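Local structure of clostripain-related protein (Bacteroides thetaiotaomicron, 6N9J) at residues T12-Y16 and V92-F97; I17-L23 and F109-G113; E33-M38 and A191-V197; H45-L49 and V197-F201. The protein is probably a secreted cysteine protease of the clostripain (C11) family, cutting peptide bonds and captured here with an irreversible peptide inhibitor in its active site. All coordinates share one frame; numbering follows the deposited sequence.

Contact 1 (T12-Y16 and V92-F97); sequences TVLVY and VFTTAF
The F93 ring receives L14 at its edge: CD2 of the leucine lies close to the ring plane, 3.8 Å from F93 CD1. Y16 meets the same ring obliquely, with centroids 6.0 Å apart and planes at 66°; the closest atoms are Y16 CD2 and F93 CE1 at 4.1 Å. The F97 ring is likewise approached at a slant, by T12 CG2 and by L14 CB. This is the helix-on-sheet packing of an alpha/beta fold such as that of the clan CD peptidases, with helix 86-99 laid against strand 9-18. The short segments run roughly antiparallel (148°), their axes 10.1 Å apart at closest, a separation filled by side chains alone, with no hydrogen bond between them.

Alternation along the strand selects the participants: T12, L14 and Y16 direct their CB atoms to the helix. Both phenylalanines leave the helix at an angle, and F93 holds CG opposite its carbonyl carbon (chi1 -75°), which carries the ring toward the strand. L14 is therefore flanked by F93 and F97, one helical turn apart, while A96 CB lies 4.4 Å from L14 CD2. The polar ends are bonded outside the two segments: Y16 OH to S83 O, and T12 OG1 to Y100 O and N47 ND2. F109 of the neighbouring strand also packs on F93. At the Y16 end, V92 CG1 touches the tyrosine at CE2, 3.8 Å away; at the T12 end, T12 CG2 stands 4.1 Å from F97 CD1.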
loop_
_atom_site.group_PDB
_atom_site.type_symbol
_atom_site.label_atom_id
_atom_site.label_comp_id
_atom_site.label_asym_id
_atom_site.label_seq_id
_atom_site.Cartn_x
_atom_site.Cartn_y
_atom_site.Cartn_z
ATOM N N THR A 12 5.529 -16.326 -7.980
ATOM C CA THR A 12 6.267 -15.194 -8.515
ATOM C C THR A 12 5.797 -13.895 -7.850
ATOM O O THR A 12 4.621 -13.531 -7.950
ATOM C CB THR A 12 6.084 -15.065 -10.043
ATOM O OG1 THR A 12 6.674 -16.192 -10.706
ATOM C CG2 THR A 12 6.743 -13.793 -10.559
ATOM N N VAL A 13 6.709 -13.205 -7.172
ATOM C CA VAL A 13 6.407 -11.885 -6.626
ATOM C C VAL A 13 7.197 -10.836 -7.376
ATOM O O VAL A 13 8.419 -10.939 -7.492
ATOM C CB VAL A 13 6.729 -11.773 -5.114
ATOM C CG1 VAL A 13 6.406 -10.353 -4.596
ATOM C CG2 VAL A 13 5.958 -12.816 -4.323
ATOM N N LEU A 14 6.485 -9.836 -7.893
ATOM C CA LEU A 14 7.103 -8.689 -8.525
ATOM C C LEU A 14 7.191 -7.499 -7.562
ATOM O O LEU A 14 6.175 -7.062 -7.014
ATOM C CB LEU A 14 6.314 -8.287 -9.776
ATOM C CG LEU A 14 6.714 -6.954 -10.428
ATOM C CD1 LEU A 14 8.150 -7.040 -10.981
ATOM C CD2 LEU A 14 5.739 -6.582 -11.535
ATOM N N VAL A 15 8.397 -6.977 -7.345
ATOM C CA VAL A 15 8.531 -5.705 -6.638
ATOM C C VAL A 15 8.645 -4.569 -7.651
ATOM O O VAL A 15 9.616 -4.505 -8.425
ATOM C CB VAL A 15 9.749 -5.672 -5.714
ATOM C CG1 VAL A 15 9.784 -4.333 -4.946
ATOM C CG2 VAL A 15 9.711 -6.835 -4.771
ATOM N N TYR A 16 7.649 -3.688 -7.655
ATOM C CA TYR A 16 7.542 -2.658 -8.686
ATOM C C TYR A 16 7.941 -1.297 -8.127
ATOM O O TYR A 16 7.185 -0.677 -7.365
ATOM C CB TYR A 16 6.118 -2.602 -9.241
ATOM C CG TYR A 16 5.963 -1.779 -10.500
ATOM C CD1 TYR A 16 6.003 -0.379 -10.463
ATOM C CD2 TYR A 16 5.761 -2.394 -11.722
ATOM C CE1 TYR A 16 5.871 0.376 -11.629
ATOM C CE2 TYR A 16 5.624 -1.659 -12.886
ATOM C CZ TYR A 16 5.668 -0.271 -12.838
ATOM O OH TYR A 16 5.521 0.443 -14.009
ATOM N N VAL A 92 5.431 -4.000 -18.421
ATOM C CA VAL A 92 6.238 -4.604 -17.368
ATOM C C VAL A 92 5.566 -5.863 -16.839
ATOM O O VAL A 92 6.211 -6.902 -16.714
ATOM C CB VAL A 92 6.478 -3.633 -16.199
ATOM C CG1 VAL A 92 7.183 -4.350 -15.050
ATOM C CG2 VAL A 92 7.275 -2.430 -16.665
ATOM N N PHE A 93 4.273 -5.757 -16.523
ATOM C CA PHE A 93 3.483 -6.885 -16.021
ATOM C C PHE A 93 3.488 -8.069 -16.976
ATOM O O PHE A 93 3.748 -9.192 -16.581
ATOM C CB PHE A 93 2.023 -6.480 -15.795
ATOM C CG PHE A 93 1.789 -5.636 -14.567
ATOM C CD1 PHE A 93 2.761 -5.504 -13.594
ATOM C CD2 PHE A 93 0.571 -4.992 -14.383
ATOM C CE1 PHE A 93 2.535 -4.730 -12.467
ATOM C CE2 PHE A 93 0.341 -4.208 -13.257
ATOM C CZ PHE A 93 1.328 -4.087 -12.296
ATOM N N THR A 94 3.142 -7.798 -18.228
ATOM C CA THR A 94 2.998 -8.823 -19.243
ATOM C C THR A 94 4.292 -9.612 -19.393
ATOM O O THR A 94 4.277 -10.836 -19.440
ATOM C CB THR A 94 2.597 -8.205 -20.590
ATOM O OG1 THR A 94 1.294 -7.621 -20.465
ATOM C CG2 THR A 94 2.565 -9.258 -21.681
ATOM N N THR A 95 5.408 -8.898 -19.432
ATOM C CA THR A 95 6.726 -9.513 -19.538
ATOM C C THR A 95 7.074 -10.336 -18.304
ATOM O O THR A 95 7.539 -11.472 -18.412
ATOM C CB THR A 95 7.822 -8.442 -19.740
ATOM O OG1 THR A 95 7.536 -7.674 -20.911
ATOM C CG2 THR A 95 9.180 -9.086 -19.888
ATOM N N ALA A 96 6.860 -9.745 -17.133
ATOM C CA ALA A 96 7.242 -10.369 -15.875
ATOM C C ALA A 96 6.561 -11.721 -15.656
ATOM O O ALA A 96 7.211 -12.702 -15.297
ATOM C CB ALA A 96 6.924 -9.437 -14.717
ATOM N N PHE A 97 5.246 -11.759 -15.851
ATOM C CA PHE A 97 4.484 -12.939 -15.494
ATOM C C PHE A 97 4.415 -13.925 -16.642
ATOM O O PHE A 97 3.962 -15.049 -16.456
ATOM C CB PHE A 97 3.080 -12.546 -15.032
ATOM C CG PHE A 97 3.088 -11.629 -13.855
ATOM C CD1 PHE A 97 3.640 -12.036 -12.658
ATOM C CD2 PHE A 97 2.582 -10.346 -13.954
ATOM C CE1 PHE A 97 3.674 -11.183 -11.569
ATOM C CE2 PHE A 97 2.608 -9.491 -12.866
ATOM C CZ PHE A 97 3.161 -9.915 -11.672
#

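Contact 2 (I17-L23 and F109-G113); sequences IAGDNSL and FWSHG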
loop_
_atom_site.group_PDB
_atom_site.type_symbol
_atom_site.label_atom_id
_atom_site.label_comp_id
_atom_site.label_asym_id
_atom_site.label_seq_id
_atom_site.Cartn_x
_atom_site.Cartn_y
_atom_site.Cartn_z
ATOM N N ILE A 17 9.123 -0.831 -8.515
ATOM C CA ILE A 17 9.680 0.381 -7.927
ATOM C C ILE A 17 9.604 1.579 -8.862
ATOM O O ILE A 17 10.466 1.749 -9.722
ATOM C CB ILE A 17 11.148 0.172 -7.514
ATOM C CG1 ILE A 17 11.230 -0.963 -6.496
ATOM C CG2 ILE A 17 11.746 1.471 -6.943
ATOM C CD1 ILE A 17 12.651 -1.409 -6.194
ATOM N N ALA A 18 8.563 2.391 -8.693
ATOM C CA ALA A 18 8.490 3.680 -9.368
ATOM C C ALA A 18 9.217 4.712 -8.509
ATOM O O ALA A 18 8.624 5.361 -7.643
ATOM C CB ALA A 18 7.049 4.086 -9.619
ATOM N N GLY A 19 10.520 4.838 -8.733
ATOM C CA GLY A 19 11.339 5.665 -7.871
ATOM C C GLY A 19 12.001 6.849 -8.552
ATOM O O GLY A 19 12.989 7.369 -8.041
ATOM N N ASP A 20 11.482 7.280 -9.700
ATOM C CA ASP A 20 12.000 8.504 -10.300
ATOM C C ASP A 20 11.264 9.695 -9.708
ATOM O O ASP A 20 10.317 10.224 -10.294
ATOM C CB ASP A 20 11.879 8.512 -11.822
ATOM C CG ASP A 20 12.652 9.664 -12.445
ATOM O OD1 ASP A 20 13.435 10.296 -11.701
ATOM O OD2 ASP A 20 12.499 9.937 -13.658
ATOM N N ASN A 21 11.755 10.116 -8.549
ATOM C CA ASN A 21 11.088 11.068 -7.685
ATOM C C ASN A 21 11.939 11.197 -6.436
ATOM O O ASN A 21 13.023 10.610 -6.368
ATOM C CB ASN A 21 9.668 10.601 -7.342
ATOM C CG ASN A 21 9.641 9.211 -6.713
ATOM O OD1 ASN A 21 10.398 8.920 -5.779
ATOM N ND2 ASN A 21 8.758 8.349 -7.216
ATOM N N SER A 22 11.431 11.904 -5.430
ATOM C CA SER A 22 12.223 12.220 -4.247
ATOM C C SER A 22 12.709 10.989 -3.467
ATOM O O SER A 22 13.641 11.090 -2.660
ATOM C CB SER A 22 11.420 13.130 -3.315
ATOM O OG SER A 22 10.155 12.569 -3.007
ATOM N N LEU A 23 12.081 9.835 -3.708
ATOM C CA LEU A 23 12.386 8.631 -2.956
ATOM C C LEU A 23 13.545 7.844 -3.556
ATOM O O LEU A 23 13.901 6.779 -3.046
ATOM C CB LEU A 23 11.149 7.731 -2.869
ATOM C CG LEU A 23 9.992 8.348 -2.077
ATOM C CD1 LEU A 23 8.801 7.424 -2.072
ATOM C CD2 LEU A 23 10.436 8.668 -0.656
ATOM N N PHE A 109 3.863 -2.570 -4.629
ATOM C CA PHE A 109 3.924 -1.267 -5.288
ATOM C C PHE A 109 4.692 -0.298 -4.420
ATOM O O PHE A 109 4.200 0.120 -3.389
ATOM C CB PHE A 109 2.529 -0.729 -5.583
ATOM C CG PHE A 109 1.817 -1.487 -6.660
ATOM C CD1 PHE A 109 2.239 -1.402 -7.973
ATOM C CD2 PHE A 109 0.736 -2.297 -6.357
ATOM C CE1 PHE A 109 1.595 -2.114 -8.967
ATOM C CE2 PHE A 109 0.084 -3.005 -7.343
ATOM C CZ PHE A 109 0.511 -2.917 -8.646
ATOM N N TRP A 110 5.899 0.044 -4.866
ATOM C CA TRP A 110 6.847 0.880 -4.132
ATOM C C TRP A 110 6.924 2.277 -4.745
ATOM O O TRP A 110 7.453 2.443 -5.846
ATOM C CB TRP A 110 8.214 0.192 -4.167
ATOM C CG TRP A 110 9.364 0.707 -3.323
ATOM C CD1 TRP A 110 9.980 0.037 -2.299
ATOM C CD2 TRP A 110 10.100 1.929 -3.493
ATOM N NE1 TRP A 110 11.022 0.776 -1.800
ATOM C CE2 TRP A 110 11.122 1.939 -2.514
ATOM C CE3 TRP A 110 9.982 3.028 -4.358
ATOM C CZ2 TRP A 110 12.020 2.994 -2.385
ATOM C CZ3 TRP A 110 10.873 4.084 -4.220
ATOM C CH2 TRP A 110 11.875 4.059 -3.240
ATOM N N SER A 111 6.406 3.279 -4.037
ATOM C CA SER A 111 6.438 4.663 -4.510
ATOM C C SER A 111 5.785 5.606 -3.516
ATOM O O SER A 111 5.522 5.244 -2.364
ATOM C CB SER A 111 5.721 4.809 -5.856
ATOM O OG SER A 111 6.124 5.985 -6.522
ATOM N N HIS A 112 5.533 6.826 -3.987
ATOM C CA HIS A 112 4.614 7.745 -3.333
ATOM C C HIS A 112 3.178 7.230 -3.467
ATOM O O HIS A 112 2.862 6.472 -4.387
ATOM C CB HIS A 112 4.726 9.150 -3.944
ATOM C CG HIS A 112 5.949 9.899 -3.520
ATOM N ND1 HIS A 112 6.100 10.420 -2.252
ATOM C CD2 HIS A 112 7.084 10.213 -4.191
ATOM C CE1 HIS A 112 7.270 11.025 -2.163
ATOM N NE2 HIS A 112 7.886 10.916 -3.328
ATOM N N GLY A 113 2.312 7.660 -2.553
ATOM C CA GLY A 113 0.909 7.291 -2.578
ATOM C C GLY A 113 0.074 8.360 -1.901
ATOM O O GLY A 113 0.576 9.104 -1.052
#
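H112 and S22 are joined by a 2.8 Å hydrogen bond from H112 NE2 to S22 OG, bent to 145° but lying in the imidazole plane. The same ring carries L23 CD1 over the centre of one face, 3.8 Å from the centroid, a CH-pi contact. Edge and face are thus both engaged, which would restrict rotation of the imidazole. S22 reaches the ring edge because its OG sits between the backbone N and the carbonyl carbon (chi1 54°). Beside this pair, the indole of W110 takes I17 CG2 on a face, 3.5 Å from W110 CE3 and offset toward the rim, and has L23 O near W110 CH2 at its edge.

The second shell is polar. A18 O accepts two donors: S111 OG at 2.8 Å, in the carbonyl plane, and N21 ND2 at 3.0 Å, from 37° out of it; both also bond the backbone of Q129 on strand 127-130. N21 uses its other amide atom as well, OD1 taking L23 N at 2.8 Å as the cap of the turn before helix 24-37, so one side chain fixes the loop bearing S22 and L23. Behind this, the parallel bridge of I17 with W110 includes a weak A18 N to W110 O bond of 3.1 Å, and D30 holds W110 NE1.

The bound peptide lies against this assembly: its backbone packs on H112 and hydrogen-bonds to G113, and a modified side chain rests on L23 and W110. A His-Gly pair just beyond a parallel strand is consistent with the catalytic histidine motif of clan CD peptidases.

Contact 3 (E33-M38 and A191-V197); sequences EMIEGM and APYEVVV
E33 holds CG opposite its carbonyl carbon (chi1 -64°) and runs extended, which delivers OE1 to the start of helix 193-200. There it accepts Y193 N at 2.8 Å, with an N-H...O angle of 160°, the donor standing above the carboxylate plane. M34, bending at its third torsion, puts CE over the centre of one face of the Y193 ring, 4.2 Å from the centroid, with SD farther off in a Met-aromatic contact; A191 CB lies over the rim of the opposite face.

The carboxylate of E33 has acceptors around it: A191 O lies 3.0 Å from OE1 without a bond, E194 OE1 3.6 Å from E33 OE1, and D30 OD1 is also close. These would tend to raise its pKa, while the helix start probably offsets part of the cost. Replacing E33 by an alanine keeps CB but removes the carboxylate, and is likely to leave Y193 N without its acceptor.

The axes of segments 33-37 and 193-197 approach to 7.0 Å at 47°, close because G37 has no side chain: its CA is 4.2 Å from E194 CA. V197 packs beside G37, CG2 reaching M34 CG at 4.0 Å and CG1 lying against G37 O. The pair rests on the sheet, with M34 on V50, M38 on L48 and Y193 on V108 and W110; Y193 OH bonds to D159, and helix 206-221 packs on A191, P192 and V195.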
loop_
_atom_site.group_PDB
_atom_site.type_symbol
_atom_site.label_atom_id
_atom_site.label_comp_id
_atom_site.label_asym_id
_atom_site.label_seq_id
_atom_site.Cartn_x
_atom_site.Cartn_y
_atom_site.Cartn_z
ATOM N N GLU A 33 18.579 -5.006 0.574
ATOM C CA GLU A 33 17.854 -5.760 1.591
ATOM C C GLU A 33 17.206 -6.985 0.977
ATOM O O GLU A 33 17.222 -8.058 1.573
ATOM C CB GLU A 33 16.773 -4.903 2.266
ATOM C CG GLU A 33 17.290 -3.713 3.070
ATOM C CD GLU A 33 16.172 -2.867 3.676
ATOM O OE1 GLU A 33 14.982 -3.151 3.425
ATOM O OE2 GLU A 33 16.498 -1.912 4.409
ATOM N N MET A 34 16.633 -6.814 -0.213
ATOM C CA MET A 34 15.968 -7.907 -0.912
ATOM C C MET A 34 16.952 -9.026 -1.180
ATOM O O MET A 34 16.617 -10.196 -1.035
ATOM C CB MET A 34 15.340 -7.443 -2.239
ATOM C CG MET A 34 14.165 -6.483 -2.121
ATOM S SD MET A 34 13.487 -5.928 -3.706
ATOM C CE MET A 34 13.000 -4.265 -3.273
ATOM N N ILE A 35 18.167 -8.654 -1.569
ATOM C CA ILE A 35 19.209 -9.614 -1.912
ATOM C C ILE A 35 19.626 -10.424 -0.684
ATOM O O ILE A 35 19.845 -11.634 -0.774
ATOM C CB ILE A 35 20.431 -8.901 -2.534
ATOM C CG1 ILE A 35 20.056 -8.338 -3.909
ATOM C CG2 ILE A 35 21.638 -9.846 -2.632
ATOM C CD1 ILE A 35 21.209 -7.672 -4.663
ATOM N N GLU A 36 19.705 -9.768 0.468
ATOM C CA GLU A 36 19.959 -10.476 1.716
ATOM C C GLU A 36 18.797 -11.416 2.078
ATOM O O GLU A 36 19.010 -12.495 2.627
ATOM C CB GLU A 36 20.201 -9.486 2.855
ATOM C CG GLU A 36 20.550 -10.145 4.177
ATOM C CD GLU A 36 20.517 -9.172 5.339
ATOM O OE1 GLU A 36 20.476 -7.946 5.092
ATOM O OE2 GLU A 36 20.526 -9.633 6.503
ATOM N N GLY A 37 17.571 -11.001 1.772
ATOM C CA GLY A 37 16.403 -11.808 2.070
ATOM C C GLY A 37 16.280 -13.071 1.235
ATOM O O GLY A 37 15.608 -14.020 1.638
ATOM N N MET A 38 16.926 -13.102 0.077
ATOM C CA MET A 38 16.858 -14.292 -0.769
ATOM C C MET A 38 17.613 -15.491 -0.176
ATOM O O MET A 38 17.440 -16.624 -0.630
ATOM C CB MET A 38 17.375 -13.980 -2.175
ATOM C CG MET A 38 16.403 -13.149 -3.018
ATOM S SD MET A 38 14.833 -13.975 -3.274
ATOM C CE MET A 38 15.358 -15.464 -4.131
ATOM N N ALA A 191 9.710 -0.929 3.712
ATOM C CA ALA A 191 9.835 -2.254 4.289
ATOM C C ALA A 191 11.283 -2.614 4.588
ATOM O O ALA A 191 12.203 -2.159 3.911
ATOM C CB ALA A 191 9.213 -3.303 3.360
ATOM N N PRO A 192 11.480 -3.414 5.642
ATOM C CA PRO A 192 12.714 -4.155 5.924
ATOM C C PRO A 192 12.758 -5.441 5.089
ATOM O O PRO A 192 12.387 -6.536 5.554
ATOM C CB PRO A 192 12.597 -4.457 7.414
ATOM C CG PRO A 192 11.099 -4.587 7.631
ATOM C CD PRO A 192 10.488 -3.552 6.726
ATOM N N TYR A 193 13.220 -5.312 3.848
ATOM C CA TYR A 193 13.070 -6.389 2.878
ATOM C C TYR A 193 13.944 -7.585 3.185
ATOM O O TYR A 193 13.840 -8.616 2.522
ATOM C CB TYR A 193 13.352 -5.876 1.471
ATOM C CG TYR A 193 12.201 -5.070 0.927
ATOM C CD1 TYR A 193 11.051 -5.705 0.472
ATOM C CD2 TYR A 193 12.254 -3.686 0.882
ATOM C CE1 TYR A 193 9.987 -4.989 -0.015
ATOM C CE2 TYR A 193 11.184 -2.949 0.389
ATOM C CZ TYR A 193 10.052 -3.608 -0.052
ATOM O OH TYR A 193 8.972 -2.915 -0.538
ATOM N N GLU A 194 14.798 -7.460 4.193
ATOM C CA GLU A 194 15.593 -8.599 4.619
ATOM C C GLU A 194 14.740 -9.624 5.375
ATOM O O GLU A 194 15.119 -10.790 5.469
ATOM C CB GLU A 194 16.773 -8.143 5.482
ATOM C CG GLU A 194 16.408 -7.715 6.888
ATOM C CD GLU A 194 15.981 -6.255 7.010
ATOM O OE1 GLU A 194 15.721 -5.575 5.984
ATOM O OE2 GLU A 194 15.912 -5.784 8.164
ATOM N N VAL A 195 13.592 -9.204 5.914
ATOM C CA VAL A 195 12.664 -10.161 6.531
ATOM C C VAL A 195 11.300 -10.204 5.834
ATOM O O VAL A 195 10.584 -11.184 5.951
ATOM C CB VAL A 195 12.439 -9.882 8.036
ATOM C CG1 VAL A 195 13.599 -10.434 8.861
ATOM C CG2 VAL A 195 12.194 -8.380 8.306
ATOM N N VAL A 196 10.949 -9.163 5.092
ATOM C CA VAL A 196 9.712 -9.187 4.316
ATOM C C VAL A 196 9.811 -10.131 3.101
ATOM O O VAL A 196 8.836 -10.808 2.763
ATOM C CB VAL A 196 9.312 -7.768 3.852
ATOM C CG1 VAL A 196 8.282 -7.832 2.721
ATOM C CG2 VAL A 196 8.756 -6.968 5.030
ATOM N N VAL A 197 10.983 -10.216 2.466
ATOM C CA VAL A 197 11.135 -11.055 1.257
ATOM C C VAL A 197 10.821 -12.538 1.511
ATOM O O VAL A 197 10.067 -13.127 0.743
ATOM C CB VAL A 197 12.556 -10.923 0.617
ATOM C CG1 VAL A 197 12.962 -12.203 -0.147
ATOM C CG2 VAL A 197 12.599 -9.724 -0.310
#

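Contact 4 (H45-L49 and V197-F201); sequences HNNLL and VPALF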
loop_
_atom_site.group_PDB
_atom_site.type_symbol
_atom_site.label_atom_id
_atom_site.label_comp_id
_atom_site.label_asym_id
_atom_site.label_seq_id
_atom_site.Cartn_x
_atom_site.Cartn_y
_atom_site.Cartn_z
ATOM N N HIS A 45 11.756 -22.709 -6.672
ATOM C CA HIS A 45 10.304 -22.678 -6.812
ATOM C C HIS A 45 9.747 -21.260 -6.693
ATOM O O HIS A 45 8.578 -21.022 -6.960
ATOM C CB HIS A 45 9.646 -23.568 -5.754
ATOM C CG HIS A 45 10.270 -24.924 -5.624
ATOM N ND1 HIS A 45 10.103 -25.915 -6.567
ATOM C CD2 HIS A 45 11.051 -25.455 -4.652
ATOM C CE1 HIS A 45 10.762 -26.997 -6.189
ATOM N NE2 HIS A 45 11.346 -26.744 -5.032
ATOM N N ASN A 46 10.591 -20.323 -6.282
ATOM C CA ASN A 46 10.149 -18.973 -5.964
ATOM C C ASN A 46 10.870 -17.929 -6.806
ATOM O O ASN A 46 12.101 -17.911 -6.860
ATOM C CB ASN A 46 10.360 -18.691 -4.477
ATOM C CG ASN A 46 9.625 -19.681 -3.580
ATOM O OD1 ASN A 46 8.412 -19.843 -3.683
ATOM N ND2 ASN A 46 10.365 -20.353 -2.699
ATOM N N ASN A 47 10.103 -17.066 -7.469
ATOM C CA ASN A 47 10.681 -16.029 -8.316
ATOM C C ASN A 47 10.467 -14.617 -7.761
ATOM O O ASN A 47 9.351 -14.110 -7.740
ATOM C CB ASN A 47 10.105 -16.115 -9.731
ATOM C CG ASN A 47 10.060 -17.538 -10.262
ATOM O OD1 ASN A 47 11.094 -18.141 -10.561
ATOM N ND2 ASN A 47 8.861 -18.073 -10.403
ATOM N N LEU A 48 11.549 -13.990 -7.313
ATOM C CA LEU A 48 11.506 -12.592 -6.905
ATOM C C LEU A 48 11.978 -11.699 -8.051
ATOM O O LEU A 48 13.165 -11.674 -8.374
ATOM C CB LEU A 48 12.365 -12.363 -5.657
ATOM C CG LEU A 48 12.349 -10.929 -5.106
ATOM C CD1 LEU A 48 10.935 -10.499 -4.705
ATOM C CD2 LEU A 48 13.315 -10.845 -3.924
ATOM N N LEU A 49 11.038 -10.983 -8.666
ATOM C CA LEU A 49 11.321 -10.079 -9.771
ATOM C C LEU A 49 11.298 -8.632 -9.274
ATOM O O LEU A 49 10.538 -8.287 -8.383
ATOM C CB LEU A 49 10.311 -10.274 -10.907
ATOM C CG LEU A 49 10.557 -11.447 -11.891
ATOM C CD1 LEU A 49 10.936 -12.753 -11.227
ATOM C CD2 LEU A 49 9.342 -11.675 -12.779
ATOM N N VAL A 197 10.983 -10.216 2.466
ATOM C CA VAL A 197 11.135 -11.055 1.257
ATOM C C VAL A 197 10.821 -12.538 1.511
ATOM O O VAL A 197 10.067 -13.127 0.743
ATOM C CB VAL A 197 12.556 -10.923 0.617
ATOM C CG1 VAL A 197 12.962 -12.203 -0.147
ATOM C CG2 VAL A 197 12.599 -9.724 -0.310
ATOM N N PRO A 198 11.377 -13.146 2.579
ATOM C CA PRO A 198 10.926 -14.525 2.805
ATOM C C PRO A 198 9.422 -14.620 3.113
ATOM O O PRO A 198 8.788 -15.611 2.750
ATOM C CB PRO A 198 11.761 -14.979 4.015
ATOM C CG PRO A 198 12.950 -14.068 4.031
ATOM C CD PRO A 198 12.427 -12.747 3.537
ATOM N N ALA A 199 8.851 -13.596 3.743
ATOM C CA ALA A 199 7.416 -13.613 4.048
ATOM C C ALA A 199 6.575 -13.485 2.772
ATOM O O ALA A 199 5.456 -13.990 2.711
ATOM C CB ALA A 199 7.062 -12.500 5.048
ATOM N N LEU A 200 7.121 -12.827 1.750
ATOM C CA LEU A 200 6.445 -12.728 0.450
ATOM C C LEU A 200 6.203 -14.117 -0.174
ATOM O O LEU A 200 5.310 -14.285 -1.015
ATOM C CB LEU A 200 7.265 -11.886 -0.535
ATOM C CG LEU A 200 7.682 -10.430 -0.314
ATOM C CD1 LEU A 200 8.652 -10.023 -1.441
ATOM C CD2 LEU A 200 6.476 -9.511 -0.295
ATOM N N PHE A 201 7.012 -15.098 0.236
ATOM C CA PHE A 201 6.950 -16.440 -0.336
ATOM C C PHE A 201 6.492 -17.467 0.686
ATOM O O PHE A 201 6.592 -18.670 0.448
ATOM C CB PHE A 201 8.319 -16.857 -0.909
ATOM C CG PHE A 201 8.829 -15.938 -1.984
ATOM C CD1 PHE A 201 8.328 -16.009 -3.272
ATOM C CD2 PHE A 201 9.812 -14.996 -1.706
ATOM C CE1 PHE A 201 8.802 -15.160 -4.266
ATOM C CE2 PHE A 201 10.282 -14.132 -2.692
ATOM C CZ PHE A 201 9.776 -14.214 -3.972
HETATM O O HOH W 1 5.632 -19.473 -2.033
#
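F201 O and N46 OD1 are bridged by a water that donates to both, at 2.8 Å to F201 O and a longer 3.3 Å to N46 OD1. No direct hydrogen bond joins the two segments, so this bridge is the polar link beside an otherwise apolar contact. Under it, N46 and F201 lie alongside one another in opposing senses, N46 CB coming to 3.6 Å from F201 CD1, with the amide and ring planes 42° apart.

The phenyl ring enters edge first. N47 O lies in the ring plane, 3.7 Å from F201 CE1, and L48 CB meets F201 CZ at 3.6 Å, so the CD1-CE1-CZ side of the ring runs along N46 to L48; L200 CB lies over one face. This is helix-on-sheet packing in an alpha/beta fold: the weakly bonded end of helix 193-200, kinked at P198, covers the beginning of strand 46-53. Exchanging F201 for an alanine would probably open a gap against N46 and L48, leaving L48 CB without its apolar partner.

L48 has CG anti to the backbone N (chi1 -178°), which carries its branched end toward the helix: CD1 meets L200 CD1 and F201 CZ, 4.0 Å from each, and CD2 meets V197 CG2 at 3.9 Å. Both L200 and F201 lean on V13 of strand 9-18. N47 turns the other way, its ND2 bonding to T12 OG1 and its OD1 to R62.

Overall arrangement
Contacts 1 and 2 both use strand 9-18, and contacts 3 and 4 border it. The centres of contacts 1 and 2 are about 16 Å apart, and the two join through a probable hydrogen bond of 2.9 Å between Y16 O and W110 N. Strand 46-53 of contact 4 pairs with strand 9-18 on its other side (V15 N to L49 O, 2.7 Å). Contacts 3 and 4 share V197, with centres about 10 Å apart, and cover the sheet face that carries V13 and V15; contact 1 covers the face of L14. V15 CG1 touches M34 CE at 3.6 Å. The bound peptide lies at contact 2; contact 3, about 18 Å away by centres, reaches its W110 through Y193 OH.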